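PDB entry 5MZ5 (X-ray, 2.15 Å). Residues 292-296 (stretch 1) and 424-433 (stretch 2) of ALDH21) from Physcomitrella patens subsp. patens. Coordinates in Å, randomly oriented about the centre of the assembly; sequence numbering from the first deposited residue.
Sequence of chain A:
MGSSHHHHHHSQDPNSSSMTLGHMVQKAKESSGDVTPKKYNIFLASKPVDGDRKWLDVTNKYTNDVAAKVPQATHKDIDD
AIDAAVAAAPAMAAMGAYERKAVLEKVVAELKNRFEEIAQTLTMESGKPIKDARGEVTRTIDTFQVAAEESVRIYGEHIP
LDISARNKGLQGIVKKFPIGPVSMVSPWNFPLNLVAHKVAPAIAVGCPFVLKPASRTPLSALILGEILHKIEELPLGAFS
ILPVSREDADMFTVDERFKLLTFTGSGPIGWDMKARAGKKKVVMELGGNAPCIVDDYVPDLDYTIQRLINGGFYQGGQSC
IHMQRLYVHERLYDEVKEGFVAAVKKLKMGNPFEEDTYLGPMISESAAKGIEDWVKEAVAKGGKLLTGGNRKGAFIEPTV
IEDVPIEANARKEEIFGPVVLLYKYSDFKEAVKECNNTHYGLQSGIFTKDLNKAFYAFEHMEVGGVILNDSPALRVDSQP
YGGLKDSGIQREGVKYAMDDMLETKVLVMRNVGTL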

# COMPACT_ATOMS: atom_id res chain seq x y z
N CYS A 292 -3.13 -3.54 32.87
CA CYS A 292 -2.87 -4.88 32.33
C CYS A 292 -3.89 -5.84 32.91
O CYS A 292 -4.12 -5.82 34.11
CB CYS A 292 -1.44 -5.35 32.62
SG CYS A 292 -0.98 -6.90 31.79
N ILE A 293 -4.49 -6.66 32.04
CA ILE A 293 -5.42 -7.72 32.41
C ILE A 293 -4.65 -9.05 32.43
O ILE A 293 -3.94 -9.36 31.48
CB ILE A 293 -6.64 -7.81 31.46
CG1 ILE A 293 -7.53 -6.55 31.57
CG2 ILE A 293 -7.47 -9.09 31.73
CD1 ILE A 293 -8.75 -6.50 30.63
N VAL A 294 -4.78 -9.82 33.52
CA VAL A 294 -4.20 -11.16 33.63
C VAL A 294 -5.40 -12.11 33.74
O VAL A 294 -6.02 -12.21 34.79
CB VAL A 294 -3.17 -11.31 34.80
CG1 VAL A 294 -2.71 -12.77 34.95
CG2 VAL A 294 -1.97 -10.40 34.57
N ASP A 295 -5.78 -12.74 32.60
CA ASP A 295 -6.90 -13.69 32.55
C ASP A 295 -6.41 -15.13 32.42
O ASP A 295 -7.20 -16.06 32.52
CB ASP A 295 -7.90 -13.32 31.43
CG ASP A 295 -9.31 -13.84 31.66
OD1 ASP A 295 -9.97 -13.39 32.63
OD2 ASP A 295 -9.78 -14.67 30.86
N ASP A 296 -5.10 -15.31 32.21
CA ASP A 296 -4.40 -16.58 32.04
C ASP A 296 -2.90 -16.36 32.26
O ASP A 296 -2.45 -15.21 32.29
CB ASP A 296 -4.60 -17.13 30.59
CG ASP A 296 -5.84 -17.98 30.36
OD1 ASP A 296 -6.05 -18.95 31.13
OD2 ASP A 296 -6.56 -17.72 29.39
N LYS A 424 -8.65 -7.04 41.66
CA LYS A 424 -9.27 -8.32 41.34
C LYS A 424 -10.52 -8.03 40.52
O LYS A 424 -11.17 -7.00 40.72
CB LYS A 424 -9.66 -9.03 42.65
CG LYS A 424 -10.23 -10.44 42.48
CD LYS A 424 -10.62 -11.13 43.81
CE LYS A 424 -11.74 -10.53 44.62
NZ LYS A 424 -11.81 -11.15 45.98
N TYR A 425 -10.87 -8.94 39.60
CA TYR A 425 -12.10 -8.84 38.82
C TYR A 425 -12.71 -10.24 38.66
O TYR A 425 -11.99 -11.24 38.78
CB TYR A 425 -11.90 -8.11 37.46
CG TYR A 425 -11.13 -8.93 36.44
CD1 TYR A 425 -11.77 -9.86 35.63
CD2 TYR A 425 -9.76 -8.76 36.28
CE1 TYR A 425 -11.07 -10.63 34.71
CE2 TYR A 425 -9.05 -9.49 35.33
CZ TYR A 425 -9.71 -10.43 34.55
OH TYR A 425 -9.00 -11.19 33.67
N SER A 426 -14.01 -10.29 38.39
CA SER A 426 -14.73 -11.54 38.16
C SER A 426 -15.28 -11.60 36.73
O SER A 426 -15.45 -12.70 36.20
CB SER A 426 -15.88 -11.70 39.16
OG SER A 426 -16.73 -10.56 39.18
N ASP A 427 -15.57 -10.43 36.13
CA ASP A 427 -16.09 -10.33 34.78
C ASP A 427 -15.08 -9.67 33.83
O ASP A 427 -14.62 -8.56 34.09
CB ASP A 427 -17.44 -9.59 34.77
CG ASP A 427 -18.12 -9.58 33.41
OD1 ASP A 427 -18.49 -10.66 32.93
OD2 ASP A 427 -18.27 -8.49 32.83
N PHE A 428 -14.74 -10.36 32.73
CA PHE A 428 -13.78 -9.90 31.72
C PHE A 428 -14.20 -8.57 31.07
O PHE A 428 -13.37 -7.67 30.96
CB PHE A 428 -13.50 -10.99 30.66
CG PHE A 428 -12.55 -10.53 29.58
CD1 PHE A 428 -11.18 -10.46 29.82
CD2 PHE A 428 -13.02 -10.13 28.34
CE1 PHE A 428 -10.30 -10.00 28.83
CE2 PHE A 428 -12.14 -9.68 27.34
CZ PHE A 428 -10.79 -9.61 27.60
N LYS A 429 -15.48 -8.45 30.64
CA LYS A 429 -16.02 -7.24 30.01
C LYS A 429 -15.85 -6.04 30.96
O LYS A 429 -15.49 -4.94 30.51
CB LYS A 429 -17.51 -7.42 29.69
CG LYS A 429 -17.79 -8.00 28.31
CD LYS A 429 -19.27 -8.37 28.16
CE LYS A 429 -19.88 -8.20 26.77
NZ LYS A 429 -19.64 -9.36 25.87
N GLU A 430 -16.08 -6.27 32.27
CA GLU A 430 -15.94 -5.27 33.33
C GLU A 430 -14.49 -4.87 33.53
O GLU A 430 -14.23 -3.70 33.79
CB GLU A 430 -16.56 -5.77 34.65
CG GLU A 430 -18.08 -5.67 34.67
CD GLU A 430 -18.69 -4.29 34.54
OE1 GLU A 430 -18.22 -3.35 35.23
OE2 GLU A 430 -19.66 -4.15 33.76
N ALA A 431 -13.55 -5.83 33.41
CA ALA A 431 -12.12 -5.56 33.52
C ALA A 431 -11.68 -4.62 32.38
O ALA A 431 -10.94 -3.68 32.65
CB ALA A 431 -11.32 -6.87 33.48
N VAL A 432 -12.18 -4.86 31.13
CA VAL A 432 -11.89 -4.04 29.95
C VAL A 432 -12.42 -2.61 30.17
O VAL A 432 -11.70 -1.64 29.91
CB VAL A 432 -12.42 -4.67 28.63
CG1 VAL A 432 -12.21 -3.73 27.43
CG2 VAL A 432 -11.78 -6.03 28.36
N LYS A 433 -13.66 -2.50 30.67
CA LYS A 433 -14.32 -1.25 31.00
C LYS A 433 -13.49 -0.48 32.07
O LYS A 433 -13.30 0.73 31.95
CB LYS A 433 -15.76 -1.52 31.49
CG LYS A 433 -16.58 -0.25 31.69
CD LYS A 433 -17.98 -0.54 32.22
CE LYS A 433 -18.73 0.74 32.45
NZ LYS A 433 -20.12 0.48 32.90

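A strand packed against a helix presents alternate side chains to its partner, and a polar group buried in such a contact needs a hydrogen-bonding partner; this pair of stretches from ALDH21 is a compact example of both. Residues 292-294 form the end of a strand, while 428-433 open a helix that runs nearly antiparallel to it, at 163°, with the axes 9.4 Å apart at closest approach. That spacing leaves room for side chains between the two backbones; even the CA atoms of I293 and A431 lie 7.1 Å apart. The helix is capped at its start by D427, whose OD2 accepts from E430 N at 3.2 Å, and its first turn is secured by A431 N donating to D427 O at 3.0 Å.

Alternation along the strand sets which side chains face the partner. I293 points toward the second stretch and V294 away, so the isoleucine supplies most of the strand's apolar contact; V294 still touches the partner through its backbone, V294 O lying 3.3 Å from Y425 OH. With I293 at chi1 m and chi2 t, I293 CD1 lies 3.9 Å from A431 CB and 3.8 Å from V432 CG2. I293 CG2 lies nearer the tyrosine, 3.8 Å from Y425 CZ, and both methyls, I293 CD1 and I293 CG2, are 4.2 Å from F428 CE1.

Just beyond the strand, D295 turns toward the partner and provides the polar element. Y425 OH donates to D295 OD1 across a short 2.6 Å, with the carboxylate oxygen at the edge of the tyrosine ring, near its plane. The carboxylate's other oxygen, OD2, is hydrogen-bonded elsewhere in the structure, so neither is left unsatisfied in this buried setting. Y425 thus serves both halves of the contact: Y425 OH, the donor to D295 OD1, also lies 3.2 Å from I293 CG2.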